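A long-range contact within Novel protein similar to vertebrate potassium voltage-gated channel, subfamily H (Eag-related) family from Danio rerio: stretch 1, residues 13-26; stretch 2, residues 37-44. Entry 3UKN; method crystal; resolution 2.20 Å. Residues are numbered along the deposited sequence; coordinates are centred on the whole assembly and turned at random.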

# COMPACT_ATOMS: atom_id res chain seq x y z
N LEU B 13 -11.74 5.89 -0.75
CA LEU B 13 -10.61 5.57 -1.60
C LEU B 13 -10.67 6.27 -2.96
O LEU B 13 -9.67 6.83 -3.41
CB LEU B 13 -10.51 4.06 -1.78
CG LEU B 13 -10.26 3.24 -0.51
CD1 LEU B 13 -10.81 1.84 -0.68
CD2 LEU B 13 -8.77 3.20 -0.21
N TYR B 14 -11.83 6.21 -3.62
CA TYR B 14 -12.05 6.91 -4.88
C TYR B 14 -11.61 8.38 -4.79
O TYR B 14 -10.89 8.86 -5.66
CB TYR B 14 -13.53 6.85 -5.27
CG TYR B 14 -13.84 7.46 -6.62
CD1 TYR B 14 -13.49 6.81 -7.80
CD2 TYR B 14 -14.48 8.69 -6.72
CE1 TYR B 14 -13.77 7.36 -9.03
CE2 TYR B 14 -14.77 9.25 -7.94
CZ TYR B 14 -14.42 8.58 -9.09
OH TYR B 14 -14.70 9.13 -10.33
N HIS B 15 -12.04 9.10 -3.75
CA HIS B 15 -11.72 10.52 -3.63
C HIS B 15 -10.25 10.74 -3.31
O HIS B 15 -9.62 11.67 -3.84
CB HIS B 15 -12.59 11.19 -2.59
CG HIS B 15 -14.04 11.23 -2.96
ND1 HIS B 15 -14.88 10.15 -2.77
CD2 HIS B 15 -14.79 12.20 -3.53
CE1 HIS B 15 -16.10 10.46 -3.20
NE2 HIS B 15 -16.06 11.70 -3.67
N THR B 16 -9.69 9.90 -2.46
CA THR B 16 -8.26 9.93 -2.19
C THR B 16 -7.44 9.64 -3.46
O THR B 16 -6.46 10.33 -3.74
CB THR B 16 -7.86 8.96 -1.06
OG1 THR B 16 -8.36 9.46 0.18
CG2 THR B 16 -6.33 8.83 -0.97
N ARG B 17 -7.87 8.65 -4.24
CA ARG B 17 -7.17 8.28 -5.46
C ARG B 17 -7.29 9.35 -6.55
O ARG B 17 -6.37 9.54 -7.36
CB ARG B 17 -7.69 6.92 -5.98
N THR B 18 -8.43 10.03 -6.58
CA THR B 18 -8.65 11.16 -7.48
C THR B 18 -7.71 12.32 -7.14
O THR B 18 -7.02 12.84 -8.02
CB THR B 18 -10.11 11.64 -7.38
OG1 THR B 18 -10.97 10.63 -7.93
CG2 THR B 18 -10.31 12.91 -8.15
N LYS B 19 -7.65 12.72 -5.87
CA LYS B 19 -6.77 13.82 -5.49
C LYS B 19 -5.32 13.47 -5.81
O LYS B 19 -4.58 14.29 -6.33
CB LYS B 19 -6.94 14.19 -4.02
CG LYS B 19 -8.29 14.81 -3.68
CD LYS B 19 -8.26 15.52 -2.34
CE LYS B 19 -9.57 15.36 -1.59
NZ LYS B 19 -9.81 13.94 -1.20
N ASP B 20 -4.92 12.24 -5.51
CA ASP B 20 -3.57 11.81 -5.79
C ASP B 20 -3.29 11.84 -7.29
O ASP B 20 -2.16 12.13 -7.71
CB ASP B 20 -3.31 10.41 -5.23
CG ASP B 20 -3.21 10.40 -3.71
OD1 ASP B 20 -3.46 11.46 -3.09
OD2 ASP B 20 -2.91 9.34 -3.13
N LEU B 21 -4.30 11.52 -8.10
CA LEU B 21 -4.15 11.58 -9.56
C LEU B 21 -3.99 13.03 -10.04
O LEU B 21 -3.20 13.32 -10.94
CB LEU B 21 -5.34 10.94 -10.25
CG LEU B 21 -5.14 10.73 -11.74
CD1 LEU B 21 -3.86 9.96 -11.98
CD2 LEU B 21 -6.34 9.99 -12.33
N LYS B 22 -4.75 13.93 -9.44
CA LYS B 22 -4.63 15.33 -9.78
C LYS B 22 -3.27 15.92 -9.35
O LYS B 22 -2.66 16.65 -10.11
CB LYS B 22 -5.81 16.11 -9.22
CG LYS B 22 -7.10 15.79 -9.95
CD LYS B 22 -8.32 16.52 -9.37
CE LYS B 22 -9.55 16.29 -10.25
NZ LYS B 22 -10.77 17.03 -9.77
N ASP B 23 -2.81 15.57 -8.15
CA ASP B 23 -1.48 15.96 -7.71
C ASP B 23 -0.44 15.58 -8.75
O ASP B 23 0.38 16.40 -9.16
CB ASP B 23 -1.13 15.27 -6.40
CG ASP B 23 -1.51 16.09 -5.19
OD1 ASP B 23 -2.45 16.91 -5.29
OD2 ASP B 23 -0.86 15.90 -4.14
N PHE B 24 -0.47 14.31 -9.16
CA PHE B 24 0.54 13.79 -10.08
C PHE B 24 0.57 14.56 -11.39
O PHE B 24 1.64 14.80 -11.95
CB PHE B 24 0.30 12.31 -10.32
CG PHE B 24 1.25 11.68 -11.30
CD1 PHE B 24 2.36 10.97 -10.86
CD2 PHE B 24 1.01 11.76 -12.67
CE1 PHE B 24 3.22 10.36 -11.78
CE2 PHE B 24 1.87 11.16 -13.59
CZ PHE B 24 2.98 10.46 -13.14
N ILE B 25 -0.61 14.94 -11.88
CA ILE B 25 -0.75 15.76 -13.08
C ILE B 25 -0.22 17.18 -12.87
O ILE B 25 0.36 17.79 -13.77
CB ILE B 25 -2.23 15.87 -13.46
CG1 ILE B 25 -2.82 14.49 -13.78
CG2 ILE B 25 -2.42 16.86 -14.61
CD1 ILE B 25 -4.33 14.47 -13.80
N ARG B 26 -0.44 17.71 -11.67
CA ARG B 26 -0.05 19.06 -11.35
C ARG B 26 1.45 19.16 -11.08
O ARG B 26 2.08 20.13 -11.47
CB ARG B 26 -0.83 19.54 -10.12
CG ARG B 26 -0.73 21.02 -9.84
CD ARG B 26 -0.98 21.33 -8.38
NE ARG B 26 0.21 21.05 -7.57
CZ ARG B 26 0.30 20.06 -6.69
NH1 ARG B 26 -0.74 19.25 -6.49
NH2 ARG B 26 1.42 19.88 -6.01
N ARG B 37 -7.49 12.92 -20.56
CA ARG B 37 -7.45 11.48 -20.84
C ARG B 37 -7.32 10.66 -19.56
O ARG B 37 -7.97 9.62 -19.42
CB ARG B 37 -6.31 11.14 -21.78
CG ARG B 37 -6.43 11.76 -23.15
CD ARG B 37 -5.12 11.64 -23.91
NE ARG B 37 -4.78 10.25 -24.19
CZ ARG B 37 -3.59 9.85 -24.63
NH1 ARG B 37 -2.63 10.75 -24.83
NH2 ARG B 37 -3.36 8.57 -24.86
N MET B 38 -6.49 11.14 -18.64
CA MET B 38 -6.18 10.42 -17.41
C MET B 38 -7.35 10.37 -16.44
O MET B 38 -7.62 9.34 -15.83
CB MET B 38 -4.95 11.03 -16.71
CG MET B 38 -3.66 10.93 -17.53
SD MET B 38 -2.29 11.91 -16.86
CE MET B 38 -2.02 11.16 -15.27
N LEU B 39 -8.05 11.50 -16.31
CA LEU B 39 -9.19 11.60 -15.39
C LEU B 39 -10.39 10.77 -15.83
O LEU B 39 -11.10 10.20 -15.00
CB LEU B 39 -9.59 13.06 -15.17
CG LEU B 39 -8.49 13.93 -14.53
CD1 LEU B 39 -9.01 15.32 -14.19
CD2 LEU B 39 -7.90 13.24 -13.27
N GLU B 40 -10.62 10.69 -17.14
CA GLU B 40 -11.72 9.88 -17.65
C GLU B 40 -11.33 8.41 -17.73
O GLU B 40 -12.17 7.53 -17.58
CB GLU B 40 -12.27 10.43 -18.98
CG GLU B 40 -11.25 10.74 -20.06
CD GLU B 40 -11.79 11.68 -21.16
OE1 GLU B 40 -11.07 11.89 -22.16
OE2 GLU B 40 -12.91 12.22 -21.01
N CYS B 41 -10.05 8.13 -17.94
CA CYS B 41 -9.59 6.74 -17.87
C CYS B 41 -9.59 6.25 -16.42
O CYS B 41 -9.97 5.11 -16.13
CB CYS B 41 -8.23 6.57 -18.53
SG CYS B 41 -7.58 4.89 -18.42
N PHE B 42 -9.19 7.12 -15.49
CA PHE B 42 -9.34 6.82 -14.07
C PHE B 42 -10.75 6.31 -13.72
O PHE B 42 -10.90 5.23 -13.17
CB PHE B 42 -9.02 8.04 -13.21
CG PHE B 42 -9.27 7.82 -11.74
CD1 PHE B 42 -8.34 7.14 -10.96
CD2 PHE B 42 -10.43 8.28 -11.15
CE1 PHE B 42 -8.57 6.92 -9.60
CE2 PHE B 42 -10.67 8.06 -9.79
CZ PHE B 42 -9.75 7.39 -9.02
N GLN B 43 -11.77 7.10 -14.04
CA GLN B 43 -13.13 6.77 -13.63
C GLN B 43 -13.73 5.64 -14.47
O GLN B 43 -14.70 4.99 -14.07
CB GLN B 43 -14.03 8.02 -13.60
CG GLN B 43 -14.16 8.76 -14.92
CD GLN B 43 -14.68 10.18 -14.73
OE1 GLN B 43 -14.12 10.95 -13.95
NE2 GLN B 43 -15.75 10.54 -15.45
N THR B 44 -13.12 5.39 -15.62
CA THR B 44 -13.50 4.26 -16.49
C THR B 44 -12.89 2.94 -16.02
O THR B 44 -13.45 1.87 -16.27
CB THR B 44 -13.08 4.53 -17.96
OG1 THR B 44 -14.12 5.24 -18.64
CG2 THR B 44 -12.78 3.22 -18.71

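Two helices, 13-26 and 37-44, run nearly antiparallel, their N-to-C directions 158° apart and their axes 10.8 Å apart at closest approach. That spacing leaves room for large side chains between the backbones, and the contact is built accordingly: 520 Å² is buried, both sides summed. No hydrogen bond crosses between the modelled atoms.

Phe42 covers the most surface. Its CA-to-CB bond points toward the first helix, and with chi1 at 175° (t) the ring enters a hole formed by Tyr14, Arg17, Thr18 and Leu21, positions spaced i, i+3, i+4, i+7 along one helical face. Each wall differs in chemistry. Leu21 closes on the base of the knob, CD2 lying 3.4 Å from Phe42 CB. Arg17 CB meets the edge of the ring, 3.7 Å from Phe42 CZ; the rest of that arginine side chain is not modelled, so the methylene is all that can be read. Thr18 OG1 comes within 3.2 Å of Phe42 CE2, a close approach for a polar atom to an aromatic carbon, but this hydroxyl is already engaged, donating to Tyr14 O at 2.9 Å. Threonine thus offers a small wall whose polar group is satisfied within its own helix. Tyr14 starts sideways, and its t rotamer brings the ring in: CE1 reaches 3.3 Å from Phe42 CE2, with ring centroids 5.3 Å apart and planes inclined at 37°. Its OH lies 3.5 Å from Gln43 CB, where the partly exposed tyrosine can be apolar in its ring and polar at its tip.

One turn before Phe42, Met38 fills the next space. It points toward the partner helix, and its m, t, p conformation places CE 3.7 Å from Ile25 CG1, 4.0 Å from Phe24 CD2 and 4.0 Å from Leu21 CD1. An unbranched, flexible chain suits this place, since a single terminal methyl serves three differently shaped neighbours.

Leu21 is the shared element, directed toward the second helix and touching Met38, Leu39 and Phe42. Its CD2 sits 3.7 Å from Leu39 CD2, while Ile25 CD1 lies 3.8 Å from that same Leu39 CD2. Leu39 begins sideways but extends inward, and at the exposed margin its CD1 meets the aliphatic part of Lys22, 4.1 Å from CE. The rule is economical: Phe42, Met38 and Leu21 make the buried centre, with Tyr14 and Thr18 walling in the knob and Ile25 and Leu39 extending the apolar surface toward the border, where Lys22 and Gln43 contribute carbon atoms.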